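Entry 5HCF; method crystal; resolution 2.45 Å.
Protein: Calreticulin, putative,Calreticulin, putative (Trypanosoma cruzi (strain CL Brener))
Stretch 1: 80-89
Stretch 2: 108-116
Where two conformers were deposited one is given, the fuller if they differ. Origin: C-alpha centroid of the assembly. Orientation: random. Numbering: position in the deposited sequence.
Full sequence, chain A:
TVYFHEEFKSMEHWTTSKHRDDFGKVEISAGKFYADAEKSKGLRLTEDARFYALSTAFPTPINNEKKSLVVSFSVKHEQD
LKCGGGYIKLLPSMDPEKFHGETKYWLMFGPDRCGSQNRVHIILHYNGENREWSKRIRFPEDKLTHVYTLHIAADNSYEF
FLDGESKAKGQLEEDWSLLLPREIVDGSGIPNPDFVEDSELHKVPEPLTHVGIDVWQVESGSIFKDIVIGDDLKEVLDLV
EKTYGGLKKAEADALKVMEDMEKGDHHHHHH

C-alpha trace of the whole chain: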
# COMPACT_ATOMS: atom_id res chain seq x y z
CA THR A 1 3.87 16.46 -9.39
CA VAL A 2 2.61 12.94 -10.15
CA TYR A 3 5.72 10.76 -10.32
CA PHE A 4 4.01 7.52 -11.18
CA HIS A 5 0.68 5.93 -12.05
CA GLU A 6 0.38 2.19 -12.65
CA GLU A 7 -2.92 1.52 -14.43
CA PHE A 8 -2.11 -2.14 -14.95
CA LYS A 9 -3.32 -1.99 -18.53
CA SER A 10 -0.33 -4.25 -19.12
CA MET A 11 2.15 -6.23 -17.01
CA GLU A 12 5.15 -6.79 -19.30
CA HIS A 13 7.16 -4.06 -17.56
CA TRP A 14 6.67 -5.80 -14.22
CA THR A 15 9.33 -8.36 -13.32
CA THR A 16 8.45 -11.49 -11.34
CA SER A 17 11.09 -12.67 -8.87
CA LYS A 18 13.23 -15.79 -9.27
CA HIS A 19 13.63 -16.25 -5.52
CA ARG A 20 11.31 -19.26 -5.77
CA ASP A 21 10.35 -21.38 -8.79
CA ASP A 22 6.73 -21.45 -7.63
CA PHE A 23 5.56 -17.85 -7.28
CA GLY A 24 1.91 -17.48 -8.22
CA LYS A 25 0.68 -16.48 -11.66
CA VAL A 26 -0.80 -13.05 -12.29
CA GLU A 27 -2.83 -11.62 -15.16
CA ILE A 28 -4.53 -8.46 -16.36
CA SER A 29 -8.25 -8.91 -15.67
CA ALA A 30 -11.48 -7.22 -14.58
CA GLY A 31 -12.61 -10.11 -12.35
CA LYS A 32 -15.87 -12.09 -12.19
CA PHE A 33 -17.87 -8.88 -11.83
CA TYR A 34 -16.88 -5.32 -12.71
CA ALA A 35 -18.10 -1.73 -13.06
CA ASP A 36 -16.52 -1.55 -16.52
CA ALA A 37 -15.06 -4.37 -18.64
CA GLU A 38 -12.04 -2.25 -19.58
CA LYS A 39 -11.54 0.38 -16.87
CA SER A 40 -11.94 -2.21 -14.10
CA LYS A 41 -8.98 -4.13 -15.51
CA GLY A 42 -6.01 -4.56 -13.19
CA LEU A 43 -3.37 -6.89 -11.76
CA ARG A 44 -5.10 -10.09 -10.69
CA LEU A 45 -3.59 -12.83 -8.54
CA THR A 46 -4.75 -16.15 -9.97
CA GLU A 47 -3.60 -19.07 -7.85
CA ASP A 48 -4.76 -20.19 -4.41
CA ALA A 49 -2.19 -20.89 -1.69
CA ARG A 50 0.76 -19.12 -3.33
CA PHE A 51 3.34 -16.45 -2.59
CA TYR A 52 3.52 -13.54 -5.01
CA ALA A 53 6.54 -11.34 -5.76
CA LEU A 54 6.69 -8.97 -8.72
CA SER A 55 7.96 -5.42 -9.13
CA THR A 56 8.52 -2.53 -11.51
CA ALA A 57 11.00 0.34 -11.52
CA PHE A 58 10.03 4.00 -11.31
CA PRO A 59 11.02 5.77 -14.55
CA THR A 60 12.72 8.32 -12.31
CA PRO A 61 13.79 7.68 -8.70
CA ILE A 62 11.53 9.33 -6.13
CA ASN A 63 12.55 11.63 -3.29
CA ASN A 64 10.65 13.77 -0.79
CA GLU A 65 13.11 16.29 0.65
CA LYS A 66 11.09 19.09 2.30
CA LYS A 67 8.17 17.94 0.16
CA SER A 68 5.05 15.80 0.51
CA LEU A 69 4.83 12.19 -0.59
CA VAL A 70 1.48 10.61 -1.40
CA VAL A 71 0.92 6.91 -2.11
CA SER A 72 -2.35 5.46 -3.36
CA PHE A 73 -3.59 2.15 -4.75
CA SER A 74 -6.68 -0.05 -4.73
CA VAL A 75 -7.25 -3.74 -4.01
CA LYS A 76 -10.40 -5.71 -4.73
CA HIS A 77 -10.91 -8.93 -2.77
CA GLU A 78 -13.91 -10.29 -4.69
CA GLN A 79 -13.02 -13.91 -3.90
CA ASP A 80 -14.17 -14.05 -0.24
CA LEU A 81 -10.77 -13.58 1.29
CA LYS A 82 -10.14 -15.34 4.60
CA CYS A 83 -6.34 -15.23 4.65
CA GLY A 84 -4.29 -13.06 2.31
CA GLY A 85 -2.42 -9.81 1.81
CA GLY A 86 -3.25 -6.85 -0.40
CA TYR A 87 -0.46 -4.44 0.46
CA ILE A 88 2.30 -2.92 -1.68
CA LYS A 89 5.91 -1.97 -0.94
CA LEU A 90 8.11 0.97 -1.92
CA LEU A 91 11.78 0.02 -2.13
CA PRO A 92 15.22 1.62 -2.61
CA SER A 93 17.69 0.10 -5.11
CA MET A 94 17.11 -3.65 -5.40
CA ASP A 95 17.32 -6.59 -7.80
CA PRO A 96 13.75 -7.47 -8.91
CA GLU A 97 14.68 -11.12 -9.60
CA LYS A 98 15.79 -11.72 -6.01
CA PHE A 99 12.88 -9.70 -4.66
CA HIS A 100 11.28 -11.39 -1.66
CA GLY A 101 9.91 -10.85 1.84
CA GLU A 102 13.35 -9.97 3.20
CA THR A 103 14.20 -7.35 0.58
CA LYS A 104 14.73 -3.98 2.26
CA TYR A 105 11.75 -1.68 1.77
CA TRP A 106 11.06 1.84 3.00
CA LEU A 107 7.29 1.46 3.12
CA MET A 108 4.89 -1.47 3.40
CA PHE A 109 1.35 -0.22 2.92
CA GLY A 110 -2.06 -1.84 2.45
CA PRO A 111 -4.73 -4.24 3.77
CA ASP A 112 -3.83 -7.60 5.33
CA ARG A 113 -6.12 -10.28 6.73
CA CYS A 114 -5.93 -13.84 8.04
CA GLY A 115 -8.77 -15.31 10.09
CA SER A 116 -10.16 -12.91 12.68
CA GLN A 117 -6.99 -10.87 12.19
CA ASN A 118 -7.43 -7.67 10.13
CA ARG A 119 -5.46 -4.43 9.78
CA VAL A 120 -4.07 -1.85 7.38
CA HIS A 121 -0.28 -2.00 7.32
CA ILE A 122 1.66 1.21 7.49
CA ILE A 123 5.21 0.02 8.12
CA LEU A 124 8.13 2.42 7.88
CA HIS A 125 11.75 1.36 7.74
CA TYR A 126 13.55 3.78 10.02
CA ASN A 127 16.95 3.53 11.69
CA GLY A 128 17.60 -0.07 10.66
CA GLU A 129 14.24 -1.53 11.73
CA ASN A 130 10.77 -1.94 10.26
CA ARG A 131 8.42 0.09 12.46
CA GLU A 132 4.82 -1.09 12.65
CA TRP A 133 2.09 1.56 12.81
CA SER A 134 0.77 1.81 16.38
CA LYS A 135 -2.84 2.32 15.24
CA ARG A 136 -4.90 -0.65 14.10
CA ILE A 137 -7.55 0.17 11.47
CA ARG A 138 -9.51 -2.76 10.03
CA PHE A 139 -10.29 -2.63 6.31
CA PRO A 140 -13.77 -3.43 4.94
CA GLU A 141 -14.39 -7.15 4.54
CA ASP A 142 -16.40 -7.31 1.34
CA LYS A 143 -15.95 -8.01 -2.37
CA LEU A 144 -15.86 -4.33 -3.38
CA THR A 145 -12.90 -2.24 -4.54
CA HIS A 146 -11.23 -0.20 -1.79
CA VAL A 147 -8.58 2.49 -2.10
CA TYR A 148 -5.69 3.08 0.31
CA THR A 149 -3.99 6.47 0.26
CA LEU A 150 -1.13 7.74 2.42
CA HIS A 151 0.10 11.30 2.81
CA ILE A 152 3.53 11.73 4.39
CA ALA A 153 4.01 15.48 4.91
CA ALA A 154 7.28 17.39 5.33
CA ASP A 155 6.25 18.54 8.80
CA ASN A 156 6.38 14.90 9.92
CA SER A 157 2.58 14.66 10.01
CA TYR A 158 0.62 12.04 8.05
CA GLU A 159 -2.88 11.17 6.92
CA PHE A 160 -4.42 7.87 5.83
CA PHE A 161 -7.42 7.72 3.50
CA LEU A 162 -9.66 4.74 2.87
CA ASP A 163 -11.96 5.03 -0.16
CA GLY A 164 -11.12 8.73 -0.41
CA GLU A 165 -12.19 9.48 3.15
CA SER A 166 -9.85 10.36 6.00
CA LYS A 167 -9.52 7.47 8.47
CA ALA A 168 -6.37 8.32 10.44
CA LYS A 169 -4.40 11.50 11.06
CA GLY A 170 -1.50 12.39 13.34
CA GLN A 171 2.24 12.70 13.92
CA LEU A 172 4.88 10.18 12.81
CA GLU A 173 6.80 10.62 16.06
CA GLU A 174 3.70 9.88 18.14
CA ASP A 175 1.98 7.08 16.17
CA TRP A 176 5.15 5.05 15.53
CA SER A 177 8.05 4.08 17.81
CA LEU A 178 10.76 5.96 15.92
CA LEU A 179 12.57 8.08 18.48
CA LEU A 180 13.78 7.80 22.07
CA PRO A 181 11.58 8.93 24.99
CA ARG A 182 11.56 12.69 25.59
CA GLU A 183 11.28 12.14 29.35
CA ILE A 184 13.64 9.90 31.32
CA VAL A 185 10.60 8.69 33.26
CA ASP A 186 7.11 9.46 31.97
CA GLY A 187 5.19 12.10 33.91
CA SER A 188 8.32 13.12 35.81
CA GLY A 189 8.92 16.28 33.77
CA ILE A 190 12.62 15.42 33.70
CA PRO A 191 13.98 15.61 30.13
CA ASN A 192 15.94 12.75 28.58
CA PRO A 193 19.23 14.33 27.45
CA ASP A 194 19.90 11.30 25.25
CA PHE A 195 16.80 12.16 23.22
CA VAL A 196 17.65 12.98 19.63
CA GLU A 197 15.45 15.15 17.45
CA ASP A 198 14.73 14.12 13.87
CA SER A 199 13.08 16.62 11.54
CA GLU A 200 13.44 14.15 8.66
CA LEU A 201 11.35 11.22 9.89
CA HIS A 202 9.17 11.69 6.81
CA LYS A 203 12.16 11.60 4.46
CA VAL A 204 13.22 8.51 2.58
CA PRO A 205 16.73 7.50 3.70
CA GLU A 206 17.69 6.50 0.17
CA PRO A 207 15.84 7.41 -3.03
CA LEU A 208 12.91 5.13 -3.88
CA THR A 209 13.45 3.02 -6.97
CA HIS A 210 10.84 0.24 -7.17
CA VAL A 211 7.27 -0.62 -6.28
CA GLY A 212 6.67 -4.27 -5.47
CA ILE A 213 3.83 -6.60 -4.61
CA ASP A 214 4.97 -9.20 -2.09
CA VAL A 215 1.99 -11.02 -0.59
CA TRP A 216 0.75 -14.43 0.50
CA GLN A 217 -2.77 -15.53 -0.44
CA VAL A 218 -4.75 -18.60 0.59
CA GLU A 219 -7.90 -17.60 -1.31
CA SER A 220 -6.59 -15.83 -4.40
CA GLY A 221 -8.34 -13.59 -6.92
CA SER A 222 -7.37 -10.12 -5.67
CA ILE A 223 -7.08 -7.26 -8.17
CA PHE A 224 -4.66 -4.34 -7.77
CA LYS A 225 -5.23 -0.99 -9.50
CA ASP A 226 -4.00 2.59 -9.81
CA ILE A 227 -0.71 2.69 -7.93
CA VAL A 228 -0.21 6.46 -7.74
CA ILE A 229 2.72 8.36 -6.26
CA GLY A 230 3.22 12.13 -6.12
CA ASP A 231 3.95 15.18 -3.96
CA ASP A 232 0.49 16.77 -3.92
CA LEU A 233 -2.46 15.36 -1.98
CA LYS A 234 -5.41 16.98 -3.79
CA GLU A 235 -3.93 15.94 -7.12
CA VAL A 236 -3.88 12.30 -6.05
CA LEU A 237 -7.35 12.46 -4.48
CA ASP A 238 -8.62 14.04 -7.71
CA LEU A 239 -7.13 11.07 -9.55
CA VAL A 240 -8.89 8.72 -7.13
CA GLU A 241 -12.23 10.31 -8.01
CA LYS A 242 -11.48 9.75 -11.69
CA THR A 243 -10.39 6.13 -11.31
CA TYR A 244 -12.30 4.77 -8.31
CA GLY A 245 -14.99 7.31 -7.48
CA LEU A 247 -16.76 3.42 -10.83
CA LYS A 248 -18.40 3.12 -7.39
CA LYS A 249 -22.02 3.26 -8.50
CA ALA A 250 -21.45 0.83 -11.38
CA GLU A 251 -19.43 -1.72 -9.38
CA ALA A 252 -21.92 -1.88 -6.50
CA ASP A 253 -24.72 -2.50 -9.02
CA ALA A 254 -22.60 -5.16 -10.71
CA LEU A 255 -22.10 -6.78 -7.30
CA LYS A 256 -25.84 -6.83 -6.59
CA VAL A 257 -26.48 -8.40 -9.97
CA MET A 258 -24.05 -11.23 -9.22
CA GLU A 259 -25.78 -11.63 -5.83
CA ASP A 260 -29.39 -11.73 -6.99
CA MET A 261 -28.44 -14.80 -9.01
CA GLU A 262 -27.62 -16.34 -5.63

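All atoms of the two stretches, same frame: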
# COMPACT_ATOMS: atom_id res chain seq x y z
N ASP A 80 -13.90 -13.62 -1.62
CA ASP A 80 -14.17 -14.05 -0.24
C ASP A 80 -12.86 -14.40 0.43
O ASP A 80 -12.57 -15.57 0.69
CB ASP A 80 -15.14 -15.24 -0.18
CG ASP A 80 -16.58 -14.84 -0.42
OD1 ASP A 80 -16.98 -13.76 0.07
OD2 ASP A 80 -17.31 -15.61 -1.07
N LEU A 81 -12.08 -13.38 0.71
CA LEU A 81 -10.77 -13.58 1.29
C LEU A 81 -10.92 -13.94 2.76
O LEU A 81 -11.69 -13.31 3.48
CB LEU A 81 -9.92 -12.31 1.13
CG LEU A 81 -8.47 -12.33 1.61
CD1 LEU A 81 -7.65 -13.32 0.80
CD2 LEU A 81 -7.88 -10.94 1.52
N LYS A 82 -10.22 -14.99 3.19
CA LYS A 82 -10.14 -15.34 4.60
C LYS A 82 -8.72 -15.11 5.11
O LYS A 82 -8.53 -14.55 6.19
CB LYS A 82 -10.57 -16.78 4.86
CG LYS A 82 -12.03 -17.05 4.53
CD LYS A 82 -12.92 -16.22 5.44
CE LYS A 82 -14.39 -16.50 5.24
NZ LYS A 82 -14.90 -17.33 6.37
N CYS A 83 -7.73 -15.52 4.33
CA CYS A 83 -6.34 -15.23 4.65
C CYS A 83 -5.59 -14.79 3.40
O CYS A 83 -5.46 -15.56 2.44
CB CYS A 83 -5.64 -16.44 5.30
SG CYS A 83 -3.94 -16.11 5.86
N GLY A 84 -5.13 -13.55 3.39
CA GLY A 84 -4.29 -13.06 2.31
C GLY A 84 -3.97 -11.58 2.39
O GLY A 84 -4.71 -10.79 2.97
N GLY A 85 -2.85 -11.19 1.78
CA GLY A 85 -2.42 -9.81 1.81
C GLY A 85 -2.85 -9.03 0.58
O GLY A 85 -3.11 -9.62 -0.47
N GLY A 86 -2.92 -7.72 0.72
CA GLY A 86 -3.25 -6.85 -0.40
C GLY A 86 -2.51 -5.53 -0.28
O GLY A 86 -3.01 -4.47 -0.64
N TYR A 87 -1.28 -5.62 0.23
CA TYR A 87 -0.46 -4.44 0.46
C TYR A 87 0.69 -4.35 -0.53
O TYR A 87 1.14 -5.37 -1.06
CB TYR A 87 0.08 -4.45 1.89
CG TYR A 87 0.76 -5.75 2.26
CD1 TYR A 87 2.10 -5.97 1.96
CD2 TYR A 87 0.06 -6.76 2.91
CE1 TYR A 87 2.73 -7.16 2.29
CE2 TYR A 87 0.68 -7.95 3.25
CZ TYR A 87 2.01 -8.15 2.94
OH TYR A 87 2.62 -9.33 3.28
N ILE A 88 1.17 -3.14 -0.78
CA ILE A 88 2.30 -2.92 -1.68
C ILE A 88 3.51 -2.43 -0.89
O ILE A 88 3.40 -2.05 0.28
CB ILE A 88 1.98 -1.89 -2.78
CG1 ILE A 88 1.92 -0.48 -2.18
CG2 ILE A 88 0.67 -2.24 -3.48
CD1 ILE A 88 1.79 0.63 -3.21
N LYS A 89 4.67 -2.44 -1.55
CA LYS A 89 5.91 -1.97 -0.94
C LYS A 89 6.63 -0.96 -1.83
O LYS A 89 6.61 -1.08 -3.06
CB LYS A 89 6.85 -3.15 -0.65
CG LYS A 89 6.32 -4.15 0.37
CD LYS A 89 7.32 -5.28 0.57
CE LYS A 89 7.00 -6.10 1.79
NZ LYS A 89 7.99 -7.19 1.99
N MET A 108 5.82 -0.39 3.68
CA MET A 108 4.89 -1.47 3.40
C MET A 108 3.50 -0.99 3.76
O MET A 108 3.22 -0.69 4.93
CB MET A 108 5.26 -2.73 4.18
CG MET A 108 4.25 -3.86 4.04
SD MET A 108 4.86 -5.43 4.70
CE MET A 108 3.37 -6.08 5.45
N PHE A 109 2.63 -0.91 2.76
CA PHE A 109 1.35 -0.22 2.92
C PHE A 109 0.19 -0.95 2.24
O PHE A 109 0.25 -1.25 1.05
CB PHE A 109 1.50 1.20 2.35
CG PHE A 109 0.23 2.00 2.33
CD1 PHE A 109 -0.51 2.17 3.48
CD2 PHE A 109 -0.20 2.60 1.16
CE1 PHE A 109 -1.68 2.91 3.46
CE2 PHE A 109 -1.36 3.34 1.13
CZ PHE A 109 -2.10 3.49 2.28
N GLY A 110 -0.85 -1.24 3.01
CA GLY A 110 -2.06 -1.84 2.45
C GLY A 110 -2.76 -2.81 3.38
O GLY A 110 -2.26 -3.09 4.47
N PRO A 111 -3.92 -3.33 2.96
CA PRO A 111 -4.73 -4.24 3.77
C PRO A 111 -4.11 -5.62 3.92
O PRO A 111 -3.45 -6.11 3.00
CB PRO A 111 -6.05 -4.32 3.00
CG PRO A 111 -5.65 -4.07 1.58
CD PRO A 111 -4.56 -3.03 1.67
N ASP A 112 -4.33 -6.25 5.07
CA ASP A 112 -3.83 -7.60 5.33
C ASP A 112 -4.80 -8.30 6.27
O ASP A 112 -5.23 -7.74 7.27
CB ASP A 112 -2.42 -7.57 5.91
CG ASP A 112 -1.79 -8.95 6.00
OD1 ASP A 112 -2.31 -9.90 5.36
OD2 ASP A 112 -0.77 -9.10 6.70
N ARG A 113 -5.17 -9.53 5.93
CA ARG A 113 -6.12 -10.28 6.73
C ARG A 113 -5.84 -11.78 6.74
O ARG A 113 -5.44 -12.36 5.72
CB ARG A 113 -7.54 -10.01 6.23
CG ARG A 113 -8.63 -10.86 6.87
CD ARG A 113 -9.39 -11.67 5.83
NE ARG A 113 -10.26 -10.84 5.00
CZ ARG A 113 -11.59 -10.83 5.08
NH1 ARG A 113 -12.22 -11.62 5.94
NH2 ARG A 113 -12.30 -10.04 4.28
N CYS A 114 -6.07 -12.40 7.89
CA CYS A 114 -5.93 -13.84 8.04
C CYS A 114 -6.74 -14.28 9.26
O CYS A 114 -6.36 -14.01 10.40
CB CYS A 114 -4.46 -14.23 8.19
SG CYS A 114 -4.11 -15.97 7.89
N GLY A 115 -7.86 -14.94 9.01
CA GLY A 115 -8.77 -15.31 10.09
C GLY A 115 -9.45 -14.09 10.67
O GLY A 115 -9.89 -13.21 9.94
N SER A 116 -9.52 -14.03 11.99
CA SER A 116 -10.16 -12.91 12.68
C SER A 116 -9.20 -11.73 12.79
O SER A 116 -9.52 -10.70 13.38
CB SER A 116 -10.66 -13.33 14.06
OG SER A 116 -9.59 -13.84 14.83
O HOH W 1 -5.57 -8.49 2.28

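Backbone hydrogen bonds carry this contact. The two stretches run antiparallel, and Gly84 and Arg113 form a reciprocal pair: Gly84 N donates to Arg113 O at 2.6 Å, and Arg113 N returns to Gly84 O at 3.2 Å. Ile88 and Phe109 repeat the motif, with Ile88 N to Phe109 O and Phe109 N to Ile88 O both at 2.8 Å. Between these pairs the chain turns a corner at Gly110, and the one direct hydrogen bond there is Gly86 N to Pro111 O at 2.8 Å. A water donates to Gly84 O at 2.6 Å and, weakly, to Pro111 O at 3.3 Å. At the far end Gly115 N donates to Lys82 O, 2.9 Å away.

Cys83 and Cys114 occupy a non-hydrogen-bonded pair, where the CA atoms approach to 3.7 Å. Their side chains leave the same face of the sheet, and SG of Cys83 meets SG of Cys114 at 2.0 Å in a disulfide with chi3 of -89°, a covalent lock on the register.

The backbone angles at the corner call for glycine. At Gly110 a CB would be jammed against the preceding carbonyl, and it would also lie 2.4 Å from Tyr87 CA. With no side chain on Gly110, Tyr87 can come close: Tyr87 CB sits 3.4 Å from Gly110 CA. Its ring receives the Met108 methyl over one face, Met108 CE lying 3.6 Å from the centroid of the Tyr87 ring in a CH-pi contact; Asp112 approaches the ring edge, Tyr87 CE2 to Asp112 CG being 3.8 Å. Met108 also meets the aliphatic part of Lys89, with Met108 SD 3.7 Å from Lys89 CE.

The Arg113 side chain reaches toward Leu81 and Lys82, with a guanidinium face against Leu81 O, 3.0 Å from Arg113 CZ. The angles are too poor for hydrogen bonding, so this is close polar packing.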